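Local coordinates for hepatocyte growth factor-regulated tyrosine kinase substrate (Drosophila melanogaster, PDB 1DVP), which has an essential role in endosome membrane invagination and multivesicular body formation, binds ubiquitin and promotes degradation of activated tyrosine kinase receptors, at residues 14-19 against 53-58; 66-71 against 151-156; 109-114 against 139-144; 190-195 against 206-211. One frame throughout, in Å; residues are numbered along the deposited sequence.

Contact 1. Residues 14-19 against 53-58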
loop_
_atom_site.group_PDB
_atom_site.type_symbol
_atom_site.label_atom_id
_atom_site.label_comp_id
_atom_site.label_asym_id
_atom_site.label_seq_id
_atom_site.Cartn_x
_atom_site.Cartn_y
_atom_site.Cartn_z
ATOM N N THR A 14 20.485 -12.899 20.568
ATOM C CA THR A 14 21.854 -12.493 20.922
ATOM C C THR A 14 22.906 -13.564 20.603
ATOM O O THR A 14 24.065 -13.446 21.001
ATOM C CB THR A 14 21.978 -12.185 22.397
ATOM O OG1 THR A 14 21.585 -13.349 23.137
ATOM C CG2 THR A 14 21.128 -10.985 22.761
ATOM N N SER A 15 22.483 -14.607 19.909
ATOM C CA SER A 15 23.355 -15.691 19.505
ATOM C C SER A 15 24.540 -15.226 18.640
ATOM O O SER A 15 24.355 -14.586 17.603
ATOM C CB SER A 15 22.525 -16.718 18.725
ATOM O OG SER A 15 23.373 -17.738 18.220
ATOM N N HIS A 16 25.759 -15.571 19.048
ATOM C CA HIS A 16 26.928 -15.161 18.283
ATOM C C HIS A 16 26.957 -15.758 16.868
ATOM O O HIS A 16 27.682 -15.271 15.998
ATOM C CB HIS A 16 28.215 -15.508 19.037
ATOM C CG HIS A 16 28.449 -16.977 19.163
ATOM N ND1 HIS A 16 27.711 -17.776 20.014
ATOM C CD2 HIS A 16 29.224 -17.815 18.439
ATOM C CE1 HIS A 16 28.014 -19.042 19.797
ATOM N NE2 HIS A 16 28.928 -19.092 18.846
ATOM N N LEU A 17 26.130 -16.772 16.620
ATOM C CA LEU A 17 26.070 -17.415 15.303
ATOM C C LEU A 17 25.354 -16.608 14.207
ATOM O O LEU A 17 25.607 -16.805 13.006
ATOM C CB LEU A 17 25.412 -18.798 15.434
ATOM C CG LEU A 17 26.150 -19.730 16.389
ATOM C CD1 LEU A 17 25.353 -21.010 16.618
ATOM C CD2 LEU A 17 27.540 -20.049 15.789
ATOM N N ARG A 18 24.456 -15.702 14.611
ATOM C CA ARG A 18 23.733 -14.884 13.651
ATOM C C ARG A 18 24.702 -13.889 13.021
ATOM O O ARG A 18 25.522 -13.291 13.718
ATOM C CB ARG A 18 22.582 -14.150 14.348
ATOM C CG ARG A 18 21.465 -15.076 14.877
ATOM C CD ARG A 18 20.578 -15.569 13.740
ATOM N NE ARG A 18 20.156 -14.435 12.914
ATOM C CZ ARG A 18 19.329 -14.497 11.885
ATOM N NH1 ARG A 18 18.790 -15.650 11.510
ATOM N NH2 ARG A 18 19.054 -13.394 11.213
ATOM N N LEU A 19 24.601 -13.722 11.702
ATOM C CA LEU A 19 25.489 -12.825 10.960
ATOM C C LEU A 19 24.811 -11.490 10.696
ATOM O O LEU A 19 25.439 -10.497 10.290
ATOM C CB LEU A 19 25.940 -13.509 9.658
ATOM C CG LEU A 19 26.922 -14.661 9.973
ATOM C CD1 LEU A 19 27.307 -15.411 8.707
ATOM C CD2 LEU A 19 28.197 -14.104 10.650
ATOM N N SER A 53 27.986 -10.430 27.969
ATOM C CA SER A 53 28.447 -11.664 27.349
ATOM C C SER A 53 29.891 -11.436 26.896
ATOM O O SER A 53 30.235 -10.355 26.406
ATOM C CB SER A 53 27.612 -12.009 26.132
ATOM O OG SER A 53 28.043 -13.244 25.577
ATOM N N PRO A 54 30.755 -12.441 27.080
ATOM C CA PRO A 54 32.159 -12.321 26.676
ATOM C C PRO A 54 32.301 -12.264 25.172
ATOM O O PRO A 54 33.354 -11.933 24.655
ATOM C CB PRO A 54 32.798 -13.575 27.246
ATOM C CG PRO A 54 31.888 -13.908 28.432
ATOM C CD PRO A 54 30.531 -13.635 27.908
ATOM N N ASN A 55 31.245 -12.609 24.452
ATOM C CA ASN A 55 31.343 -12.574 22.996
ATOM C C ASN A 55 31.004 -11.163 22.535
ATOM O O ASN A 55 30.030 -10.585 22.997
ATOM C CB ASN A 55 30.401 -13.611 22.384
ATOM C CG ASN A 55 30.509 -13.676 20.870
ATOM O OD1 ASN A 55 30.000 -12.814 20.151
ATOM N ND2 ASN A 55 31.189 -14.706 20.377
ATOM N N PRO A 56 31.809 -10.592 21.621
ATOM C CA PRO A 56 31.573 -9.231 21.117
ATOM C C PRO A 56 30.286 -9.102 20.314
ATOM O O PRO A 56 29.639 -8.064 20.363
ATOM C CB PRO A 56 32.810 -8.957 20.265
ATOM C CG PRO A 56 33.092 -10.337 19.664
ATOM C CD PRO A 56 32.905 -11.248 20.873
ATOM N N HIS A 57 29.945 -10.146 19.558
ATOM C CA HIS A 57 28.722 -10.154 18.745
ATOM C C HIS A 57 27.464 -10.290 19.622
ATOM O O HIS A 57 26.522 -9.523 19.463
ATOM C CB HIS A 57 28.784 -11.272 17.703
ATOM C CG HIS A 57 30.024 -11.227 16.863
ATOM N ND1 HIS A 57 31.069 -12.111 17.031
ATOM C CD2 HIS A 57 30.418 -10.355 15.904
ATOM C CE1 HIS A 57 32.055 -11.781 16.213
ATOM N NE2 HIS A 57 31.684 -10.721 15.521
ATOM N N SER A 58 27.459 -11.252 20.544
ATOM C CA SER A 58 26.337 -11.412 21.459
ATOM C C SER A 58 26.117 -10.126 22.276
ATOM O O SER A 58 24.973 -9.667 22.505
ATOM C CB SER A 58 26.588 -12.559 22.440
ATOM O OG SER A 58 26.644 -13.808 21.782
#

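Contact 2. Residues 66-71 against 151-156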
loop_
_atom_site.group_PDB
_atom_site.type_symbol
_atom_site.label_atom_id
_atom_site.label_comp_id
_atom_site.label_asym_id
_atom_site.label_seq_id
_atom_site.Cartn_x
_atom_site.Cartn_y
_atom_site.Cartn_z
ATOM N N LEU A 66 18.067 -4.016 23.200
ATOM C CA LEU A 66 17.766 -2.898 24.086
ATOM C C LEU A 66 17.237 -1.677 23.325
ATOM O O LEU A 66 16.271 -1.061 23.731
ATOM C CB LEU A 66 19.037 -2.517 24.858
ATOM C CG LEU A 66 18.883 -2.021 26.313
ATOM C CD1 LEU A 66 20.153 -1.207 26.639
ATOM C CD2 LEU A 66 17.600 -1.190 26.543
ATOM N N GLU A 67 17.870 -1.327 22.219
ATOM C CA GLU A 67 17.429 -0.196 21.416
ATOM C C GLU A 67 15.966 -0.392 20.982
ATOM O O GLU A 67 15.159 0.542 20.996
ATOM C CB GLU A 67 18.328 -0.072 20.199
ATOM C CG GLU A 67 17.934 1.008 19.166
ATOM C CD GLU A 67 18.885 0.963 17.962
ATOM O OE1 GLU A 67 19.860 0.162 18.032
ATOM O OE2 GLU A 67 18.675 1.692 16.964
ATOM N N SER A 68 15.650 -1.631 20.607
ATOM C CA SER A 68 14.321 -1.994 20.140
ATOM C C SER A 68 13.223 -1.932 21.170
ATOM O O SER A 68 12.130 -1.479 20.846
ATOM C CB SER A 68 14.333 -3.400 19.520
ATOM O OG SER A 68 15.198 -3.420 18.424
ATOM N N ILE A 69 13.465 -2.398 22.391
ATOM C CA ILE A 69 12.370 -2.325 23.360
ATOM C C ILE A 69 12.163 -0.886 23.846
ATOM O O ILE A 69 11.048 -0.485 24.166
ATOM C CB ILE A 69 12.568 -3.317 24.572
ATOM C CG1 ILE A 69 13.811 -2.951 25.395
ATOM C CG2 ILE A 69 12.728 -4.747 24.047
ATOM C CD1 ILE A 69 13.880 -3.715 26.750
ATOM N N VAL A 70 13.238 -0.098 23.869
ATOM C CA VAL A 70 13.117 1.281 24.298
ATOM C C VAL A 70 12.305 1.950 23.229
ATOM O O VAL A 70 11.431 2.776 23.492
ATOM C CB VAL A 70 14.499 1.997 24.403
ATOM C CG1 VAL A 70 14.303 3.559 24.440
ATOM C CG2 VAL A 70 15.199 1.561 25.666
ATOM N N LYS A 71 12.591 1.609 21.988
ATOM C CA LYS A 71 11.850 2.221 20.915
ATOM C C LYS A 71 10.398 1.701 20.717
ATOM O O LYS A 71 9.493 2.485 20.365
ATOM C CB LYS A 71 12.620 2.063 19.618
ATOM C CG LYS A 71 11.900 2.607 18.436
ATOM C CD LYS A 71 12.862 2.891 17.337
ATOM C CE LYS A 71 12.792 1.790 16.295
ATOM N NZ LYS A 71 13.758 2.103 15.195
ATOM N N THR A 151 10.221 6.927 16.414
ATOM C CA THR A 151 8.962 6.254 16.112
ATOM C C THR A 151 9.214 4.744 16.088
ATOM O O THR A 151 10.240 4.280 15.570
ATOM C CB THR A 151 8.383 6.687 14.723
ATOM O OG1 THR A 151 9.169 6.116 13.663
ATOM C CG2 THR A 151 8.372 8.217 14.589
ATOM N N ALA A 152 8.282 3.983 16.656
ATOM C CA ALA A 152 8.407 2.532 16.702
ATOM C C ALA A 152 8.675 1.920 15.326
ATOM O O ALA A 152 8.510 2.583 14.279
ATOM C CB ALA A 152 7.138 1.919 17.301
ATOM N N ASP A 153 9.123 0.660 15.349
ATOM C CA ASP A 153 9.363 -0.127 14.137
ATOM C C ASP A 153 7.962 -0.437 13.556
ATOM O O ASP A 153 7.286 -1.356 13.999
ATOM C CB ASP A 153 10.049 -1.470 14.474
ATOM C CG ASP A 153 11.512 -1.319 14.896
ATOM O OD1 ASP A 153 11.953 -2.107 15.763
ATOM O OD2 ASP A 153 12.221 -0.436 14.361
ATOM N N THR A 154 7.494 0.353 12.610
ATOM C CA THR A 154 6.190 0.073 11.989
ATOM C C THR A 154 6.187 0.752 10.632
ATOM O O THR A 154 6.670 1.880 10.495
ATOM C CB THR A 154 4.971 0.590 12.843
ATOM O OG1 THR A 154 4.884 -0.139 14.082
ATOM C CG2 THR A 154 3.664 0.403 12.065
ATOM N N ALA A 155 5.682 0.040 9.634
ATOM C CA ALA A 155 5.613 0.550 8.261
ATOM C C ALA A 155 4.802 1.847 8.168
ATOM O O ALA A 155 3.663 1.915 8.634
ATOM C CB ALA A 155 5.003 -0.514 7.348
ATOM N N PRO A 156 5.375 2.886 7.536
ATOM C CA PRO A 156 4.682 4.174 7.393
ATOM C C PRO A 156 3.348 3.955 6.645
ATOM O O PRO A 156 3.204 2.944 5.928
ATOM C CB PRO A 156 5.642 4.967 6.528
ATOM C CG PRO A 156 6.022 3.906 5.504
ATOM C CD PRO A 156 6.363 2.717 6.452
HETATM O O HOH W 1 15.005 -0.930 16.800
#

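Contact 3. Residues 109-114 against 139-144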
loop_
_atom_site.group_PDB
_atom_site.type_symbol
_atom_site.label_atom_id
_atom_site.label_comp_id
_atom_site.label_asym_id
_atom_site.label_seq_id
_atom_site.Cartn_x
_atom_site.Cartn_y
_atom_site.Cartn_z
ATOM N N LEU A 109 23.737 4.954 21.267
ATOM C CA LEU A 109 22.439 4.828 21.938
ATOM C C LEU A 109 22.246 5.941 22.960
ATOM O O LEU A 109 21.192 6.560 23.025
ATOM C CB LEU A 109 22.293 3.446 22.613
ATOM C CG LEU A 109 22.277 2.219 21.659
ATOM C CD1 LEU A 109 22.086 0.949 22.457
ATOM C CD2 LEU A 109 21.167 2.326 20.629
ATOM N N VAL A 110 23.279 6.196 23.755
ATOM C CA VAL A 110 23.200 7.264 24.751
ATOM C C VAL A 110 22.795 8.583 24.099
ATOM O O VAL A 110 21.950 9.270 24.603
ATOM C CB VAL A 110 24.548 7.480 25.437
ATOM C CG1 VAL A 110 24.543 8.872 26.164
ATOM C CG2 VAL A 110 24.825 6.344 26.407
ATOM N N GLN A 111 23.420 8.912 22.970
ATOM C CA GLN A 111 23.169 10.143 22.215
ATOM C C GLN A 111 21.801 10.100 21.544
ATOM O O GLN A 111 21.052 11.092 21.540
ATOM C CB GLN A 111 24.280 10.328 21.164
ATOM C CG GLN A 111 24.011 11.403 20.145
ATOM C CD GLN A 111 25.144 11.561 19.130
ATOM O OE1 GLN A 111 25.413 10.659 18.318
ATOM N NE2 GLN A 111 25.827 12.703 19.187
ATOM N N THR A 112 21.464 8.950 20.957
ATOM C CA THR A 112 20.155 8.811 20.336
ATOM C C THR A 112 19.109 9.067 21.398
ATOM O O THR A 112 18.149 9.797 21.198
ATOM C CB THR A 112 19.917 7.389 19.805
ATOM O OG1 THR A 112 20.774 7.157 18.677
ATOM C CG2 THR A 112 18.404 7.234 19.414
ATOM N N TRP A 113 19.311 8.443 22.545
ATOM C CA TRP A 113 18.355 8.595 23.616
ATOM C C TRP A 113 18.327 10.016 24.189
ATOM O O TRP A 113 17.271 10.510 24.604
ATOM C CB TRP A 113 18.652 7.551 24.693
ATOM C CG TRP A 113 18.399 6.120 24.198
ATOM C CD1 TRP A 113 17.489 5.740 23.248
ATOM C CD2 TRP A 113 18.977 4.915 24.707
ATOM N NE1 TRP A 113 17.463 4.375 23.135
ATOM C CE2 TRP A 113 18.360 3.832 24.019
ATOM C CE3 TRP A 113 19.946 4.627 25.682
ATOM C CZ2 TRP A 113 18.687 2.484 24.281
ATOM C CZ3 TRP A 113 20.271 3.266 25.942
ATOM C CH2 TRP A 113 19.640 2.225 25.243
ATOM N N ALA A 114 19.489 10.669 24.216
ATOM C CA ALA A 114 19.539 12.034 24.723
ATOM C C ALA A 114 18.650 12.902 23.843
ATOM O O ALA A 114 17.838 13.667 24.355
ATOM C CB ALA A 114 20.992 12.563 24.724
ATOM N N THR A 139 34.393 10.586 22.302
ATOM C CA THR A 139 33.899 11.182 21.056
ATOM C C THR A 139 32.618 10.429 20.654
ATOM O O THR A 139 32.597 9.196 20.676
ATOM C CB THR A 139 34.930 11.029 19.893
ATOM O OG1 THR A 139 36.128 11.767 20.187
ATOM C CG2 THR A 139 34.335 11.543 18.584
ATOM N N PHE A 140 31.558 11.151 20.288
ATOM C CA PHE A 140 30.308 10.493 19.911
ATOM C C PHE A 140 30.134 10.365 18.411
ATOM O O PHE A 140 30.603 11.211 17.658
ATOM C CB PHE A 140 29.093 11.221 20.509
ATOM C CG PHE A 140 28.833 10.876 21.948
ATOM C CD1 PHE A 140 29.595 11.446 22.968
ATOM C CD2 PHE A 140 27.862 9.945 22.283
ATOM C CE1 PHE A 140 29.393 11.093 24.295
ATOM C CE2 PHE A 140 27.653 9.584 23.608
ATOM C CZ PHE A 140 28.422 10.160 24.619
ATOM N N PRO A 141 29.441 9.300 17.962
ATOM C CA PRO A 141 29.187 9.029 16.541
ATOM C C PRO A 141 28.424 10.161 15.884
ATOM O O PRO A 141 27.999 11.113 16.547
ATOM C CB PRO A 141 28.368 7.741 16.567
ATOM C CG PRO A 141 28.810 7.075 17.875
ATOM C CD PRO A 141 28.855 8.245 18.813
ATOM N N GLU A 142 28.243 10.052 14.578
ATOM C CA GLU A 142 27.521 11.074 13.847
ATOM C C GLU A 142 26.032 10.973 14.119
ATOM O O GLU A 142 25.448 9.884 14.096
ATOM C CB GLU A 142 27.794 10.940 12.353
ATOM C CG GLU A 142 29.051 11.666 11.923
ATOM C CD GLU A 142 28.772 13.098 11.516
ATOM O OE1 GLU A 142 28.580 13.330 10.290
ATOM O OE2 GLU A 142 28.735 13.972 12.424
ATOM N N LEU A 143 25.422 12.123 14.369
ATOM C CA LEU A 143 24.005 12.180 14.651
ATOM C C LEU A 143 23.196 11.915 13.396
ATOM O O LEU A 143 23.577 12.318 12.300
ATOM C CB LEU A 143 23.647 13.549 15.230
ATOM C CG LEU A 143 22.504 13.588 16.247
ATOM C CD1 LEU A 143 21.201 13.293 15.565
ATOM C CD2 LEU A 143 22.753 12.591 17.354
ATOM N N ARG A 144 22.072 11.230 13.567
ATOM C CA ARG A 144 21.201 10.913 12.450
ATOM C C ARG A 144 19.817 11.569 12.597
ATOM O O ARG A 144 19.197 11.955 11.601
ATOM C CB ARG A 144 21.054 9.395 12.334
ATOM C CG ARG A 144 20.976 8.910 10.912
ATOM C CD ARG A 144 19.857 9.610 10.140
ATOM N NE ARG A 144 18.610 8.847 10.137
ATOM C CZ ARG A 144 17.476 9.281 9.590
ATOM N NH1 ARG A 144 17.434 10.478 9.010
ATOM N NH2 ARG A 144 16.386 8.515 9.603
#

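Contact 4. Residues 190-195 against 206-211. With ZN (zinc ion), chain C; ZN (zinc ion), chain B.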
loop_
_atom_site.group_PDB
_atom_site.type_symbol
_atom_site.label_atom_id
_atom_site.label_comp_id
_atom_site.label_asym_id
_atom_site.label_seq_id
_atom_site.Cartn_x
_atom_site.Cartn_y
_atom_site.Cartn_z
ATOM N N GLN A 190 9.323 2.667 -12.799
ATOM C CA GLN A 190 10.753 2.862 -12.976
ATOM C C GLN A 190 11.427 3.490 -11.782
ATOM O O GLN A 190 12.611 3.334 -11.654
ATOM C CB GLN A 190 11.111 3.695 -14.238
ATOM C CG GLN A 190 10.455 3.134 -15.424
ATOM C CD GLN A 190 10.596 4.069 -16.582
ATOM O OE1 GLN A 190 11.654 4.133 -17.210
ATOM N NE2 GLN A 190 9.568 4.849 -16.835
ATOM N N CYS A 191 10.708 4.205 -10.907
ATOM C CA CYS A 191 11.381 4.695 -9.701
ATOM C C CYS A 191 11.298 3.694 -8.516
ATOM O O CYS A 191 11.796 3.992 -7.452
ATOM C CB CYS A 191 10.805 6.041 -9.239
ATOM S SG CYS A 191 11.313 7.450 -10.334
ATOM N N THR A 192 10.653 2.545 -8.715
ATOM C CA THR A 192 10.499 1.498 -7.682
ATOM C C THR A 192 10.719 0.129 -8.325
ATOM O O THR A 192 9.957 -0.811 -8.099
ATOM C CB THR A 192 9.041 1.530 -7.023
ATOM O OG1 THR A 192 8.029 1.654 -8.042
ATOM C CG2 THR A 192 8.944 2.680 -6.111
ATOM N N ALA A 193 11.761 0.024 -9.148
ATOM C CA ALA A 193 12.034 -1.243 -9.844
ATOM C C ALA A 193 12.967 -2.179 -9.020
ATOM O O ALA A 193 13.234 -3.327 -9.407
ATOM C CB ALA A 193 12.630 -0.936 -11.296
ATOM N N LYS A 194 13.460 -1.696 -7.895
ATOM C CA LYS A 194 14.329 -2.502 -7.037
ATOM C C LYS A 194 13.540 -2.939 -5.795
ATOM O O LYS A 194 12.491 -2.389 -5.445
ATOM C CB LYS A 194 15.565 -1.726 -6.576
ATOM C CG LYS A 194 16.515 -1.212 -7.713
ATOM C CD LYS A 194 17.692 -0.462 -7.085
ATOM C CE LYS A 194 18.390 0.548 -8.043
ATOM N NZ LYS A 194 18.278 1.913 -7.420
ATOM N N GLN A 195 14.062 -3.949 -5.135
ATOM C CA GLN A 195 13.404 -4.473 -3.956
ATOM C C GLN A 195 14.447 -4.929 -2.975
ATOM O O GLN A 195 15.639 -5.051 -3.317
ATOM C CB GLN A 195 12.498 -5.613 -4.354
ATOM C CG GLN A 195 13.193 -6.740 -5.069
ATOM C CD GLN A 195 12.190 -7.808 -5.440
ATOM O OE1 GLN A 195 11.048 -7.475 -5.795
ATOM N NE2 GLN A 195 12.593 -9.103 -5.365
ATOM N N GLU A 206 11.885 -9.854 0.027
ATOM C CA GLU A 206 12.245 -8.633 -0.672
ATOM C C GLU A 206 10.967 -8.032 -1.245
ATOM O O GLU A 206 10.234 -8.714 -1.950
ATOM C CB GLU A 206 13.231 -8.945 -1.782
ATOM C CG GLU A 206 14.617 -9.141 -1.223
ATOM C CD GLU A 206 15.665 -9.333 -2.279
ATOM O OE1 GLU A 206 16.849 -9.522 -1.913
ATOM O OE2 GLU A 206 15.305 -9.295 -3.476
ATOM N N VAL A 207 10.706 -6.772 -0.919
ATOM C CA VAL A 207 9.517 -6.090 -1.378
ATOM C C VAL A 207 9.921 -4.815 -2.174
ATOM O O VAL A 207 11.054 -4.342 -2.097
ATOM C CB VAL A 207 8.628 -5.691 -0.169
ATOM C CG1 VAL A 207 8.028 -6.938 0.517
ATOM C CG2 VAL A 207 9.450 -4.908 0.838
ATOM N N ARG A 208 8.962 -4.238 -2.905
ATOM C CA ARG A 208 9.224 -3.040 -3.721
ATOM C C ARG A 208 9.615 -1.810 -2.863
ATOM O O ARG A 208 8.955 -1.563 -1.877
ATOM C CB ARG A 208 7.948 -2.731 -4.531
ATOM C CG ARG A 208 8.026 -1.408 -5.322
ATOM C CD ARG A 208 6.671 -0.994 -5.835
ATOM N NE ARG A 208 6.114 -2.034 -6.685
ATOM C CZ ARG A 208 6.423 -2.230 -7.962
ATOM N NH1 ARG A 208 7.297 -1.453 -8.563
ATOM N NH2 ARG A 208 5.831 -3.192 -8.639
ATOM N N VAL A 209 10.712 -1.090 -3.205
ATOM C CA VAL A 209 11.097 0.138 -2.518
ATOM C C VAL A 209 11.469 1.226 -3.590
ATOM O O VAL A 209 11.806 0.903 -4.716
ATOM C CB VAL A 209 12.315 -0.051 -1.583
ATOM C CG1 VAL A 209 11.954 -0.945 -0.381
ATOM C CG2 VAL A 209 13.476 -0.699 -2.315
ATOM N N CYS A 210 11.403 2.494 -3.239
ATOM C CA CYS A 210 11.784 3.556 -4.156
ATOM C C CYS A 210 13.334 3.716 -4.115
ATOM O O CYS A 210 14.038 3.219 -3.208
ATOM C CB CYS A 210 11.101 4.873 -3.750
ATOM S SG CYS A 210 11.835 5.607 -2.330
ATOM N N ASP A 211 13.843 4.430 -5.106
ATOM C CA ASP A 211 15.272 4.663 -5.235
ATOM C C ASP A 211 15.855 5.370 -4.037
ATOM O O ASP A 211 16.850 4.954 -3.544
ATOM C CB ASP A 211 15.552 5.421 -6.548
ATOM C CG ASP A 211 15.396 4.509 -7.737
ATOM O OD1 ASP A 211 15.470 3.306 -7.515
ATOM O OD2 ASP A 211 15.209 4.948 -8.875
HETATM ZN ZN ZN C . 10.632 4.925 -0.354
HETATM ZN ZN ZN B . 9.121 7.988 -11.103
HETATM O O HOH W 2 14.142 1.857 -9.894
HETATM O O HOH W 3 13.694 0.917 -6.764
#

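Contact 1. Residues 14-19 against 53-58
S58 and T14 meet at the buried end of this contact. S58 OG donates a hydrogen bond to T14 O at 2.7 Å. The donor sits nearly along the C=O axis, with a C=O...donor angle of 167°. S58 OG lies anti to its own carbonyl carbon (chi1 -66°), the position from which it meets T14 O. The CA of S58 also approaches that oxygen, at 3.1 Å, as a CA-H...O contact. Two groups of S58 thus crowd one carbonyl. T14 turns its own hydroxyl back to L10 O. The contact joins the loop that follows helix 5-14 to the start of helix 56-72, within the VHS domain. N55 is the N-cap of helix 56-72. Its OD1 accepts from S58 N at 3.0 Å and, weakly, from H57 N. The outer half is looser. There H16 CB rests against the amide of N55, 3.4 Å from N55 ND2. The two side chains cross at about a right angle, and the imidazole and amide planes are 48° apart. The H16 ring leads away from the helix, and L17 CG lies over one of its faces. H16 and H57 are both exposed, and their CB atoms are 4.5 Å apart.

Contact 2. Residues 66-71 against 151-156
K71, near the C-terminal end of helix 56-72 of the VHS domain, meets the loop that follows helix 125-135 and leads on to strand 178-179. The K71 side chain carries the contact, with CG anti to the backbone N (chi1 177°) and a bend at chi3 (102°). Its aliphatic part passes the loop backbone: K71 CD is 3.5 Å from T151 O, and K71 CG is 3.9 Å from A152 CA. Beyond the bend K71 NZ forms a salt bridge with D153 OD2 at 3.1 Å. K71 CE is just as near, 3.0 Å from D153 OD2, so this one oxygen faces both the last methylene and the ammonium. The two side chains cross at about a right angle.

The contact thus ties this connecting segment to the VHS helical bundle, in a chain that carries the VHS domain and the FYVE finger in tandem. One turn earlier on the helix, S68 OG lies 4.4 Å from D153 OD1. A water spans this distance. It is 3.0 Å from S68 OG and donates a weak bond to D153 OD1. S68 OG is also hydrogen-bonded to L64 O in its own helix. A second link runs through the backbone, where D153 N donates to N72 OD1. A152 packs more lightly, with its CB 3.9 Å from K71 O. F173 of the second subunit packs on A152, D153 and T154.

Contact 3. Residues 109-114 against 139-144
F140 meets V110 and Q111 of helix 100-116 with its ring atoms CE2 and CD2. The contact lays the extended segment 139-144, which follows helix 125-135, across this helix of the VHS superhelix. The F140 side chain crosses that of V110 at about a right angle. Both helix residues come to the ring obliquely. The CB atoms of V110, Q111 and F140 all point toward the other segment. F140 also touches M130, L133 and K134 of helix 125-135 and L107 of helix 100-116. It thus touches both helices.

Q111 reaches out from the helix into segment 139-144. Its CG is anti to the backbone N (chi1 169°), and the chain stays extended beyond CG. It passes between F140 and L143, and is the residue most buried by the contact. The orientation of the Q111 amide is doubtful, and so is its close approach to L143. M130 also touches Q111. P141 packs on E108, one turn earlier on the helix, while L143 packs on Y115, one turn later. At the ring, F140 CE2 is 4.1 Å from V110 CG1, an apolar contact. The neighbouring ring atom, F140 CD2, is 3.8 Å from Q111 CB.

Contact 4. Residues 190-195 against 206-211
The guanidinium of R208 has T192 CB at its edge, in the plane. R208 NH1 donates to T192 OG1 at 3.2 Å, with that oxygen tilted 23° out of the guanidinium plane. T192 O is also close, 2.8 Å from R208 NH1. T192 OG1 has a further partner in C188 O, and R208 NE binds a citrate, probably from the crystallisation liquor. The planes of the Q195 amide and the E206 carboxylate are 84° apart. They share one weak bond from Q195 NE2 to E206 OE2. The carboxylate of D211 is met from above its plane, 60° out of it, by K194 NZ. This salt bridge measures 3.1 Å from K194 NZ to D211 OD1.

The backbones also pair. V209 N donates to K194 O at 3.1 Å, and Q195 and R208 form an antiparallel non-hydrogen-bonded pair. D211 N donates to C191 O. One water accepts from K194 N and lies in reach of V209 O and D211 OD1.

Each segment also carries a zinc ligand. C191 SG binds one zinc ion at 2.4 Å, with C164, C167 and C188. C210 SG binds the other at 2.4 Å, with C180, C183 and C213. C210 is also the N-cap of helix 211-219. Two interleaved Cys4 zinc sites (a cross-brace), a short antiparallel strand pair and a C-terminal helix are characteristic of the FYVE finger.

Overall arrangement
Contacts 1 and 3 lie within the VHS domain, and contact 4 in the FYVE finger. Contact 2 joins the VHS helices to the connecting segment that follows helix 125-135. Contacts 1 and 2 share helix 56-72: one uses its start, the other a part near its end, with centres about 21 Å apart. Contacts 2 and 3 touch, where V70 and L66 pack on W113 of helix 100-116. Along the chain contact 3 is nested in the loop that contact 2 closes, while contact 1 comes before both. Contact 4 comes last. Its centre is about 23 Å from that of contact 2. The chain holds the helical VHS domain and the FYVE finger in tandem, with contact 2 near their junction.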